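Local atomic coordinates of nisin biosynthesis protein NisC (Lactococcus lactis subsp. lactis, PDB entry 2G0D), a protein that catalyses the cyclisation step that closes the thioether rings of the lantibiotic nisin, using a zinc-containing alpha-toroid fold. Residues I238-E243 and N297-D302; A13-R18 and S368-L373. One frame throughout, in Å; residues are numbered along the deposited sequence.

Interaction 1 (I238-E243 and N297-D302); sequences IYEKFE and NDYFVD
E240 reaches across from helix 226-242 to meet Y299 of helix 298-314, and this one glutamate-tyrosine pair makes the direct contact between the segments, whose nearest CA atoms, those of E240 and F300, are still 9.9 Å apart. CB of E240 leaves its helix toward the other segment and CG continues beside the backbone N. A bend at chi2 (-64°) then turns the carboxylate, and CD comes to 3.7 Å from Y299 OH. OE1 does the touching: it receives the hydrogen bond donated by Y299 OH at 2.6 Å, using its syn lone pair, and it also lies 3.3 Å from CE2 of Y299, near the ring plane and at the ring edge. The carboxylate is turned 68° against that ring. OE2 serves other partners, a hydrogen bond with Y288 OH and a salt bridge to K303, so both oxygens are held and the rotation of the group is fixed. K303 also pairs with E243 OE1, and its charge probably favours an ionised E240.

The start of helix 298-314 is capped beside this contact. N297 is its N-cap, OD1 accepting from F300 N at 3.0 Å, while N297 ND2 sits 3.6 Å above the F300 ring plane, offset toward the rim. F300 itself packs on Q233 and I236, earlier in helix 226-242. A polar bridge near a capped helix start thus joins two neighbouring helices at the surface of the alpha toroid of the lanthionine cyclases.

Interaction 2 (A13-R18 and S368-L373); sequences AQWDER and SGTGFL
The indole of W15 turns an edge to T370, whose OG1 lies 2.9 Å from W15 NE1. OG1 accepts the indole N-H at an N-H...O angle of 155°, tilted 16° out of the ring plane. Over one face of the same indole, toward its rim, lie R18 CD, 3.9 Å above the plane, and a water. The R18 guanidinium in turn has W15 CH2 over the centre of one face, 3.5 Å above it, and the water in plane at its edge. That water accepts from R18 NH1 at 2.8 Å and has a weak, long contact with T370 OG1. Chi1 of 62° sets OG1 between the backbone N and the carbonyl carbon of T370 and leaves CG2 to meet Q14, whose OE1 approaches the methyl to 3.4 Å. I40 of helix 37-45 packs against both W15 and T370, while the T370 backbone bonds to S377 of the following helix. The branched threonine thus splits its work, hydroxyl to W15 and methyl to Q14. Helix 3-20 is joined to the loop 368-373 by a neutral bond that satisfies the buried indole N-H, with the arginine charge linked to the hydroxyl only weakly, through water.

The two contacts lie on opposite sides of the chain's centre, 40 Å apart between centres and about 17 Å between nearest atoms, and share no helix. Interaction 1 is a surface contact between two helices, 226-242 and 298-314, held by a carboxylate that also takes part in an ionic network. Interaction 2 is partly buried and joins the N-terminal helix 3-20 to the loop before helix 376-387, with an indole and a threonine as neutral partners. It joins residues near the N-terminus to a loop some 350 residues later, and interaction 1 falls between them in sequence. Its loop also leads toward the metal, since L373 bonds through its backbone to C324, a zinc ligand.

Interaction 1 (I238-E243 and N297-D302)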
loop_
_atom_site.group_PDB
_atom_site.type_symbol
_atom_site.label_atom_id
_atom_site.label_comp_id
_atom_site.label_asym_id
_atom_site.label_seq_id
_atom_site.Cartn_x
_atom_site.Cartn_y
_atom_site.Cartn_z
ATOM N N ILE A 238 -8.754 16.927 8.836
ATOM C CA ILE A 238 -8.713 16.102 10.053
ATOM C C ILE A 238 -7.268 15.801 10.472
ATOM O O ILE A 238 -6.958 15.795 11.659
ATOM C CB ILE A 238 -9.549 14.789 9.933
ATOM C CG1 ILE A 238 -11.046 15.109 9.813
ATOM C CG2 ILE A 238 -9.299 13.875 11.137
ATOM C CD1 ILE A 238 -11.898 13.933 9.383
ATOM N N TYR A 239 -6.385 15.561 9.503
ATOM C CA TYR A 239 -4.960 15.438 9.821
ATOM C C TYR A 239 -4.402 16.728 10.414
ATOM O O TYR A 239 -3.699 16.688 11.431
ATOM C CB TYR A 239 -4.142 14.904 8.632
ATOM C CG TYR A 239 -4.226 13.402 8.594
ATOM C CD1 TYR A 239 -3.327 12.606 9.322
ATOM C CD2 TYR A 239 -5.258 12.772 7.898
ATOM C CE1 TYR A 239 -3.447 11.210 9.338
ATOM C CE2 TYR A 239 -5.381 11.388 7.891
ATOM C CZ TYR A 239 -4.478 10.618 8.608
ATOM O OH TYR A 239 -4.631 9.265 8.577
ATOM N N GLU A 240 -4.749 17.862 9.809
ATOM C CA GLU A 240 -4.275 19.156 10.279
ATOM C C GLU A 240 -4.763 19.435 11.695
ATOM O O GLU A 240 -4.023 20.006 12.508
ATOM C CB GLU A 240 -4.722 20.301 9.334
ATOM C CG GLU A 240 -3.925 20.414 8.018
ATOM C CD GLU A 240 -2.452 20.766 8.247
ATOM O OE1 GLU A 240 -2.095 21.966 8.204
ATOM O OE2 GLU A 240 -1.647 19.833 8.481
ATOM N N LYS A 241 -5.998 19.030 11.993
ATOM C CA LYS A 241 -6.592 19.341 13.297
ATOM C C LYS A 241 -5.966 18.512 14.413
ATOM O O LYS A 241 -5.657 19.039 15.482
ATOM C CB LYS A 241 -8.115 19.157 13.303
ATOM C CG LYS A 241 -8.861 20.085 14.295
ATOM C CD LYS A 241 -9.088 21.484 13.666
ATOM C CE LYS A 241 -9.999 22.377 14.500
ATOM N NZ LYS A 241 -9.317 22.934 15.723
ATOM N N PHE A 242 -5.777 17.220 14.161
ATOM C CA PHE A 242 -5.351 16.309 15.222
ATOM C C PHE A 242 -3.829 16.055 15.284
ATOM O O PHE A 242 -3.367 15.254 16.109
ATOM C CB PHE A 242 -6.182 15.021 15.198
ATOM C CG PHE A 242 -7.642 15.232 15.572
ATOM C CD1 PHE A 242 -8.628 15.286 14.592
ATOM C CD2 PHE A 242 -8.024 15.384 16.911
ATOM C CE1 PHE A 242 -9.982 15.481 14.944
ATOM C CE2 PHE A 242 -9.362 15.593 17.266
ATOM C CZ PHE A 242 -10.338 15.638 16.278
ATOM N N GLU A 243 -3.059 16.739 14.432
ATOM C CA GLU A 243 -1.589 16.683 14.489
ATOM C C GLU A 243 -1.097 17.031 15.895
ATOM O O GLU A 243 -1.592 17.986 16.516
ATOM C CB GLU A 243 -0.942 17.632 13.488
ATOM C CG GLU A 243 0.573 17.558 13.517
ATOM C CD GLU A 243 1.273 18.544 12.578
ATOM O OE1 GLU A 243 0.601 19.308 11.847
ATOM O OE2 GLU A 243 2.522 18.550 12.582
ATOM N N ASN A 297 -1.991 22.736 -3.872
ATOM C CA ASN A 297 -1.741 23.448 -2.629
ATOM C C ASN A 297 -0.254 23.315 -2.288
ATOM O O ASN A 297 0.220 22.223 -2.006
ATOM C CB ASN A 297 -2.649 22.893 -1.531
ATOM C CG ASN A 297 -2.587 23.696 -0.264
ATOM O OD1 ASN A 297 -1.511 24.001 0.244
ATOM N ND2 ASN A 297 -3.749 24.073 0.251
ATOM N N ASP A 298 0.483 24.421 -2.348
ATOM C CA ASP A 298 1.939 24.393 -2.150
ATOM C C ASP A 298 2.271 24.097 -0.705
ATOM O O ASP A 298 3.290 23.477 -0.422
ATOM C CB ASP A 298 2.608 25.723 -2.550
ATOM C CG ASP A 298 2.789 25.881 -4.065
ATOM O OD1 ASP A 298 2.742 24.870 -4.793
ATOM O OD2 ASP A 298 2.976 27.046 -4.525
ATOM N N TYR A 299 1.415 24.578 0.196
ATOM C CA TYR A 299 1.567 24.363 1.631
ATOM C C TYR A 299 1.540 22.862 1.988
ATOM O O TYR A 299 2.419 22.384 2.722
ATOM C CB TYR A 299 0.495 25.144 2.422
ATOM C CG TYR A 299 0.365 24.712 3.879
ATOM C CD1 TYR A 299 1.352 25.037 4.819
ATOM C CD2 TYR A 299 -0.731 23.951 4.309
ATOM C CE1 TYR A 299 1.247 24.626 6.162
ATOM C CE2 TYR A 299 -0.845 23.536 5.634
ATOM C CZ TYR A 299 0.147 23.879 6.555
ATOM O OH TYR A 299 0.034 23.466 7.865
ATOM N N PHE A 300 0.547 22.131 1.479
ATOM C CA PHE A 300 0.473 20.667 1.692
ATOM C C PHE A 300 1.708 19.953 1.150
ATOM O O PHE A 300 2.234 19.059 1.796
ATOM C CB PHE A 300 -0.763 20.042 1.023
ATOM C CG PHE A 300 -2.098 20.492 1.597
ATOM C CD1 PHE A 300 -2.199 21.017 2.878
ATOM C CD2 PHE A 300 -3.258 20.317 0.860
ATOM C CE1 PHE A 300 -3.438 21.412 3.408
ATOM C CE2 PHE A 300 -4.507 20.705 1.368
ATOM C CZ PHE A 300 -4.594 21.251 2.653
ATOM N N VAL A 301 2.160 20.319 -0.049
ATOM C CA VAL A 301 3.337 19.671 -0.607
ATOM C C VAL A 301 4.557 19.957 0.278
ATOM O O VAL A 301 5.253 19.028 0.682
ATOM C CB VAL A 301 3.606 20.075 -2.076
ATOM C CG1 VAL A 301 4.920 19.476 -2.551
ATOM C CG2 VAL A 301 2.474 19.590 -2.987
ATOM N N ASP A 302 4.781 21.231 0.605
ATOM C CA ASP A 302 5.888 21.623 1.495
ATOM C C ASP A 302 5.795 20.928 2.883
ATOM O O ASP A 302 6.812 20.517 3.439
ATOM C CB ASP A 302 6.002 23.173 1.617
ATOM C CG ASP A 302 6.395 23.860 0.281
ATOM O OD1 ASP A 302 6.776 23.141 -0.680
ATOM O OD2 ASP A 302 6.319 25.125 0.180
#

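Interaction 2 (A13-R18 and S368-L373)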
loop_
_atom_site.group_PDB
_atom_site.type_symbol
_atom_site.label_atom_id
_atom_site.label_comp_id
_atom_site.label_asym_id
_atom_site.label_seq_id
_atom_site.Cartn_x
_atom_site.Cartn_y
_atom_site.Cartn_z
ATOM N N ALA A 13 14.795 -21.320 -4.915
ATOM C CA ALA A 13 14.870 -22.695 -4.373
ATOM C C ALA A 13 13.779 -22.997 -3.327
ATOM O O ALA A 13 13.219 -24.089 -3.299
ATOM C CB ALA A 13 16.265 -22.969 -3.778
ATOM N N GLN A 14 13.477 -22.023 -2.479
ATOM C CA GLN A 14 12.416 -22.165 -1.494
ATOM C C GLN A 14 11.057 -22.319 -2.184
ATOM O O GLN A 14 10.241 -23.187 -1.814
ATOM C CB GLN A 14 12.414 -20.968 -0.530
ATOM C CG GLN A 14 13.676 -20.911 0.346
ATOM C CD GLN A 14 13.675 -19.766 1.351
ATOM O OE1 GLN A 14 12.787 -19.675 2.208
ATOM N NE2 GLN A 14 14.683 -18.894 1.261
ATOM N N TRP A 15 10.831 -21.514 -3.215
ATOM C CA TRP A 15 9.557 -21.557 -3.905
ATOM C C TRP A 15 9.427 -22.682 -4.915
ATOM O O TRP A 15 8.325 -23.138 -5.170
ATOM C CB TRP A 15 9.194 -20.178 -4.483
ATOM C CG TRP A 15 8.728 -19.282 -3.395
ATOM C CD1 TRP A 15 9.456 -18.324 -2.751
ATOM C CD2 TRP A 15 7.442 -19.306 -2.766
ATOM N NE1 TRP A 15 8.694 -17.729 -1.778
ATOM C CE2 TRP A 15 7.450 -18.313 -1.767
ATOM C CE3 TRP A 15 6.276 -20.078 -2.953
ATOM C CZ2 TRP A 15 6.328 -18.056 -0.950
ATOM C CZ3 TRP A 15 5.163 -19.816 -2.148
ATOM C CH2 TRP A 15 5.199 -18.811 -1.162
ATOM N N ASP A 16 10.536 -23.132 -5.487
ATOM C CA ASP A 16 10.516 -24.344 -6.306
ATOM C C ASP A 16 10.092 -25.579 -5.488
ATOM O O ASP A 16 9.321 -26.412 -5.966
ATOM C CB ASP A 16 11.870 -24.571 -6.990
ATOM C CG ASP A 16 12.093 -23.634 -8.165
ATOM O OD1 ASP A 16 11.190 -22.835 -8.470
ATOM O OD2 ASP A 16 13.166 -23.692 -8.797
ATOM N N GLU A 17 10.570 -25.660 -4.247
ATOM C CA GLU A 17 10.216 -26.740 -3.329
ATOM C C GLU A 17 8.749 -26.660 -2.881
ATOM O O GLU A 17 8.022 -27.668 -2.922
ATOM C CB GLU A 17 11.168 -26.741 -2.127
ATOM C CG GLU A 17 11.026 -27.938 -1.170
ATOM C CD GLU A 17 11.048 -29.307 -1.870
ATOM O OE1 GLU A 17 11.580 -29.425 -2.995
ATOM O OE2 GLU A 17 10.523 -30.273 -1.284
ATOM N N ARG A 18 8.324 -25.464 -2.473
ATOM C CA ARG A 18 6.949 -25.223 -2.025
ATOM C C ARG A 18 5.894 -25.539 -3.081
ATOM O O ARG A 18 4.854 -26.094 -2.753
ATOM C CB ARG A 18 6.770 -23.784 -1.522
ATOM C CG ARG A 18 7.177 -23.583 -0.064
ATOM C CD ARG A 18 6.899 -22.161 0.432
ATOM N NE ARG A 18 5.492 -21.946 0.771
ATOM C CZ ARG A 18 5.039 -20.974 1.568
ATOM N NH1 ARG A 18 5.881 -20.105 2.134
ATOM N NH2 ARG A 18 3.733 -20.876 1.808
ATOM N N SER A 368 10.890 -13.497 9.120
ATOM C CA SER A 368 9.955 -12.646 8.417
ATOM C C SER A 368 9.515 -13.292 7.109
ATOM O O SER A 368 8.615 -12.784 6.432
ATOM C CB SER A 368 10.591 -11.277 8.169
ATOM O OG SER A 368 11.883 -11.428 7.587
ATOM N N GLY A 369 10.126 -14.427 6.774
ATOM C CA GLY A 369 9.821 -15.133 5.535
ATOM C C GLY A 369 10.356 -14.386 4.317
ATOM O O GLY A 369 11.131 -13.418 4.452
ATOM N N THR A 370 9.930 -14.829 3.135
ATOM C CA THR A 370 10.514 -14.372 1.887
ATOM C C THR A 370 9.642 -13.379 1.152
ATOM O O THR A 370 10.063 -12.849 0.145
ATOM C CB THR A 370 10.782 -15.542 0.911
ATOM O OG1 THR A 370 9.534 -16.181 0.574
ATOM C CG2 THR A 370 11.759 -16.536 1.520
ATOM N N GLY A 371 8.443 -13.133 1.675
ATOM C CA GLY A 371 7.406 -12.393 0.971
ATOM C C GLY A 371 7.576 -10.877 0.932
ATOM O O GLY A 371 8.493 -10.296 1.544
ATOM N N PHE A 372 6.649 -10.240 0.228
ATOM C CA PHE A 372 6.792 -8.851 -0.141
ATOM C C PHE A 372 6.681 -7.925 1.046
ATOM O O PHE A 372 7.573 -7.094 1.297
ATOM C CB PHE A 372 5.726 -8.478 -1.168
ATOM C CG PHE A 372 5.639 -7.005 -1.420
ATOM C CD1 PHE A 372 6.706 -6.327 -2.018
ATOM C CD2 PHE A 372 4.496 -6.282 -1.040
ATOM C CE1 PHE A 372 6.622 -4.944 -2.237
ATOM C CE2 PHE A 372 4.423 -4.928 -1.231
ATOM C CZ PHE A 372 5.475 -4.254 -1.844
ATOM N N LEU A 373 5.589 -8.085 1.795
ATOM C CA LEU A 373 5.193 -7.060 2.728
ATOM C C LEU A 373 6.140 -6.998 3.932
ATOM O O LEU A 373 6.527 -5.910 4.394
ATOM C CB LEU A 373 3.710 -7.252 3.136
ATOM C CG LEU A 373 3.067 -6.159 3.988
ATOM C CD1 LEU A 373 3.194 -4.759 3.361
ATOM C CD2 LEU A 373 1.591 -6.476 4.322
HETATM O O HOH W 1 8.542 -19.290 1.771
#